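Long-range contact in Dbv8 protein (Nonomuraea, PDB 4MFZ), which probably transfers a long fatty acyl chain from acyl-CoA to an amino group of a glycopeptide antibiotic, as a GNAT-family N-acyltransferase: residues T253-L258 with W329-G334. Sequence-based numbering, arbitrary orientation.
With MFK (decanoyl-CoA), chain B.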
loop_
_atom_site.group_PDB
_atom_site.type_symbol
_atom_site.label_atom_id
_atom_site.label_comp_id
_atom_site.label_asym_id
_atom_site.label_seq_id
_atom_site.Cartn_x
_atom_site.Cartn_y
_atom_site.Cartn_z
ATOM N N THR A 253 -6.814 -13.953 -4.726
ATOM C CA THR A 253 -6.095 -14.519 -3.593
ATOM C C THR A 253 -5.865 -13.475 -2.501
ATOM O O THR A 253 -5.858 -12.248 -2.755
ATOM C CB THR A 253 -4.709 -15.089 -4.000
ATOM O OG1 THR A 253 -3.912 -14.050 -4.541
ATOM C CG2 THR A 253 -4.816 -16.187 -5.038
ATOM N N GLY A 254 -5.670 -13.967 -1.282
ATOM C CA GLY A 254 -5.348 -13.111 -0.163
ATOM C C GLY A 254 -4.905 -13.964 0.989
ATOM O O GLY A 254 -5.327 -15.122 1.128
ATOM N N THR A 255 -4.059 -13.385 1.823
ATOM C CA THR A 255 -3.611 -14.037 3.036
ATOM C C THR A 255 -3.862 -13.077 4.189
ATOM O O THR A 255 -3.507 -11.915 4.093
ATOM C CB THR A 255 -2.118 -14.357 2.968
ATOM O OG1 THR A 255 -1.913 -15.377 1.994
ATOM C CG2 THR A 255 -1.590 -14.858 4.339
ATOM N N SER A 256 -4.476 -13.538 5.271
ATOM C CA SER A 256 -4.886 -12.583 6.308
ATOM C C SER A 256 -5.242 -13.207 7.638
ATOM O O SER A 256 -5.653 -14.367 7.712
ATOM C CB SER A 256 -6.118 -11.778 5.806
ATOM O OG SER A 256 -6.427 -10.711 6.703
ATOM N N TRP A 257 -5.149 -12.395 8.685
ATOM C CA TRP A 257 -5.701 -12.752 9.996
ATOM C C TRP A 257 -7.183 -12.982 9.937
ATOM O O TRP A 257 -7.713 -13.762 10.712
ATOM C CB TRP A 257 -5.369 -11.664 11.002
ATOM C CG TRP A 257 -6.087 -10.383 10.721
ATOM C CD1 TRP A 257 -5.680 -9.352 9.887
ATOM C CD2 TRP A 257 -7.411 -9.974 11.228
ATOM N NE1 TRP A 257 -6.629 -8.368 9.845
ATOM C CE2 TRP A 257 -7.679 -8.662 10.644
ATOM C CE3 TRP A 257 -8.340 -10.527 12.102
ATOM C CZ2 TRP A 257 -8.834 -7.943 10.934
ATOM C CZ3 TRP A 257 -9.519 -9.799 12.376
ATOM C CH2 TRP A 257 -9.755 -8.542 11.798
ATOM N N LEU A 258 -7.854 -12.322 8.991
ATOM C CA LEU A 258 -9.324 -12.396 8.794
ATOM C C LEU A 258 -9.817 -13.782 8.430
ATOM O O LEU A 258 -11.014 -14.047 8.502
ATOM C CB LEU A 258 -9.747 -11.478 7.638
ATOM C CG LEU A 258 -9.672 -9.957 7.774
ATOM C CD1 LEU A 258 -9.742 -9.360 6.387
ATOM C CD2 LEU A 258 -10.832 -9.445 8.618
ATOM N N TRP A 329 -2.665 -16.445 17.401
ATOM C CA TRP A 329 -3.397 -16.146 16.171
ATOM C C TRP A 329 -2.649 -16.574 14.947
ATOM O O TRP A 329 -1.424 -16.489 14.907
ATOM C CB TRP A 329 -3.661 -14.653 16.097
ATOM C CG TRP A 329 -4.568 -14.193 17.204
ATOM C CD1 TRP A 329 -4.210 -13.534 18.382
ATOM C CD2 TRP A 329 -6.015 -14.386 17.284
ATOM N NE1 TRP A 329 -5.325 -13.293 19.164
ATOM C CE2 TRP A 329 -6.443 -13.781 18.556
ATOM C CE3 TRP A 329 -6.971 -14.966 16.450
ATOM C CZ2 TRP A 329 -7.777 -13.766 18.954
ATOM C CZ3 TRP A 329 -8.312 -14.950 16.866
ATOM C CH2 TRP A 329 -8.706 -14.353 18.085
ATOM N N TYR A 330 -3.389 -17.011 13.925
ATOM C CA TYR A 330 -2.798 -17.392 12.624
ATOM C C TYR A 330 -3.350 -16.594 11.440
ATOM O O TYR A 330 -4.497 -16.162 11.449
ATOM C CB TYR A 330 -2.936 -18.913 12.389
ATOM C CG TYR A 330 -2.286 -19.672 13.511
ATOM C CD1 TYR A 330 -0.920 -19.964 13.475
ATOM C CD2 TYR A 330 -3.015 -20.034 14.649
ATOM C CE1 TYR A 330 -0.298 -20.625 14.525
ATOM C CE2 TYR A 330 -2.404 -20.690 15.702
ATOM C CZ TYR A 330 -1.048 -20.978 15.634
ATOM O OH TYR A 330 -0.436 -21.629 16.679
ATOM N N GLN A 331 -2.506 -16.374 10.437
ATOM C CA GLN A 331 -2.935 -15.911 9.132
ATOM C C GLN A 331 -3.240 -17.122 8.276
ATOM O O GLN A 331 -2.551 -18.146 8.389
ATOM C CB GLN A 331 -1.801 -15.172 8.460
ATOM C CG GLN A 331 -1.469 -13.833 9.079
ATOM C CD GLN A 331 -0.524 -13.071 8.194
ATOM O OE1 GLN A 331 -0.896 -12.097 7.541
ATOM N NE2 GLN A 331 0.702 -13.543 8.125
ATOM N N ARG A 332 -4.244 -17.022 7.412
ATOM C CA ARG A 332 -4.472 -18.079 6.415
ATOM C C ARG A 332 -4.509 -17.482 5.021
ATOM O O ARG A 332 -4.883 -16.315 4.849
ATOM C CB ARG A 332 -5.754 -18.896 6.683
ATOM C CG ARG A 332 -5.985 -19.297 8.136
ATOM C CD ARG A 332 -5.178 -20.512 8.570
ATOM N NE ARG A 332 -5.936 -21.721 8.292
ATOM C CZ ARG A 332 -5.752 -22.463 7.216
ATOM N NH1 ARG A 332 -4.828 -22.121 6.361
ATOM N NH2 ARG A 332 -6.481 -23.538 6.999
ATOM N N SER A 333 -4.121 -18.301 4.045
ATOM C CA SER A 333 -4.201 -17.964 2.635
ATOM C C SER A 333 -5.462 -18.549 2.057
ATOM O O SER A 333 -5.868 -19.654 2.407
ATOM C CB SER A 333 -2.984 -18.522 1.884
ATOM O OG SER A 333 -1.822 -17.916 2.392
ATOM N N GLY A 334 -6.109 -17.799 1.184
ATOM C CA GLY A 334 -7.371 -18.261 0.630
ATOM C C GLY A 334 -7.495 -17.852 -0.825
ATOM O O GLY A 334 -6.705 -17.040 -1.285
HETATM C CCG MFK B . -14.345 -11.071 4.920
HETATM C CCF MFK B . -14.196 -11.831 3.603
HETATM C CCE MFK B . -12.913 -11.408 2.923
HETATM C CCD MFK B . -11.772 -12.178 3.540
HETATM C CCC MFK B . -10.627 -12.199 2.547
HETATM C CCB MFK B . -9.440 -11.458 3.113
HETATM C CCA MFK B . -8.235 -11.806 2.257
HETATM C CBZ MFK B . -7.780 -10.540 1.550
HETATM C CAK MFK B . -6.430 -10.115 2.095
HETATM C CAJ MFK B . -6.551 -8.742 2.771
HETATM O OAL MFK B . -7.328 -7.875 2.360
HETATM S SAI MFK B . -5.471 -8.540 4.136
HETATM C CAH MFK B . -5.926 -6.868 4.764
HETATM C CAG MFK B . -7.275 -6.860 5.491
HETATM N NAF MFK B . -7.552 -5.460 5.851
HETATM C CAE MFK B . -7.721 -5.048 7.121
HETATM O OAM MFK B . -7.711 -5.797 8.095
HETATM C CAD MFK B . -7.984 -3.536 7.282
HETATM C CAC MFK B . -8.400 -3.225 8.733
HETATM N NAB MFK B . -9.592 -4.009 9.117
HETATM C CAA MFK B . -10.798 -3.428 9.044
HETATM O OAO MFK B . -10.958 -2.259 8.661
HETATM C CAN MFK B . -11.997 -4.271 9.503
HETATM O OAU MFK B . -11.557 -5.450 10.216
HETATM C CAP MFK B . -12.955 -4.651 8.352
HETATM C CAR MFK B . -12.190 -5.414 7.282
HETATM C CAS MFK B . -13.603 -3.435 7.697
HETATM C CAQ MFK B . -14.059 -5.546 8.906
HETATM O OAT MFK B . -14.739 -4.821 9.908
HETATM P PAV MFK B . -16.302 -5.046 10.232
HETATM O OAX MFK B . -17.115 -4.965 9.008
HETATM O OAW MFK B . -16.654 -4.171 11.388
HETATM O OAY MFK B . -16.181 -6.581 10.702
HETATM P PAZ MFK B . -17.226 -7.419 11.585
HETATM O OBA MFK B . -16.819 -8.930 11.379
HETATM O OBB MFK B . -18.642 -7.192 11.226
HETATM O "O5'" MFK B . -16.793 -7.164 13.115
HETATM C "C5'" MFK B . -17.428 -7.772 14.217
HETATM C "C4'" MFK B . -16.790 -7.199 15.486
HETATM O "O4'" MFK B . -15.323 -7.009 15.416
HETATM C "C3'" MFK B . -17.320 -5.818 15.787
HETATM O "O3'" MFK B . -17.295 -5.654 17.205
HETATM P PBV MFK B . -18.592 -5.011 17.935
HETATM O OBW MFK B . -18.485 -3.485 17.520
HETATM O OBY MFK B . -18.278 -5.199 19.519
HETATM O OBX MFK B . -19.893 -5.502 17.488
HETATM C "C2'" MFK B . -16.268 -4.937 15.106
HETATM O "O2'" MFK B . -16.254 -3.602 15.572
HETATM C "C1'" MFK B . -14.992 -5.614 15.507
HETATM N N9 MFK B . -13.892 -5.293 14.560
HETATM C C8 MFK B . -13.738 -5.785 13.325
HETATM N N7 MFK B . -12.618 -5.255 12.812
HETATM C C5 MFK B . -12.053 -4.481 13.751
HETATM C C4 MFK B . -12.851 -4.511 14.824
HETATM N N3 MFK B . -12.513 -3.852 15.942
HETATM C C2 MFK B . -11.336 -2.953 16.064
HETATM N N1 MFK B . -10.545 -3.000 14.818
HETATM C C6 MFK B . -10.926 -3.740 13.767
HETATM N N6 MFK B . -10.166 -3.749 12.674
HETATM O O HOH W 1 -2.856 -10.333 8.071
#
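G254 pairs with G334 and S256 with R332, two backbone hydrogen bonds each, joining strands 251-256 and 330-337 antiparallel. G334 N is 2.8 Å from G254 O, and S256 N 2.8 Å from R332 O. The return bond, R332 N to S256 O at 3.0 Å, has a straight N-H (165°), although the donor stands well above the carbonyl plane.

Between them lies the non-hydrogen-bonded pair T255 and S333, whose hydroxyls meet tip to tip, OG1 to OG 2.6 Å. Each oxygen stands beside its own backbone N (chi1 -69° and -63°), and S333 OG is also bonded to Q288 of strand 281-289. T255 CG2 packs against R332 O and, more loosely, Q331 CB. Past the last strand pair, a water accepts from W257 N, in the 3-10 turn after the strand, and donates to Q331 OE1.

On the ligand side, S256 OG accepts from L258 N in an ST turn and lies 3.5 Å from the thioester sulfur SAI of decanoyl-CoA. The acyl chain runs close over G254, which has no side chain, with CAK 3.9 Å from G254 CA. W257 NE1 donates to the pantetheine carbonyl OAM at 3.3 Å, the oxygen lying near the ring plane at its edge.

The backbone bonding thus fixes the strand end and following turn, where G254 to L258 line the pocket, consistent with how this strand of GNAT folds receives the acyl-CoA donor.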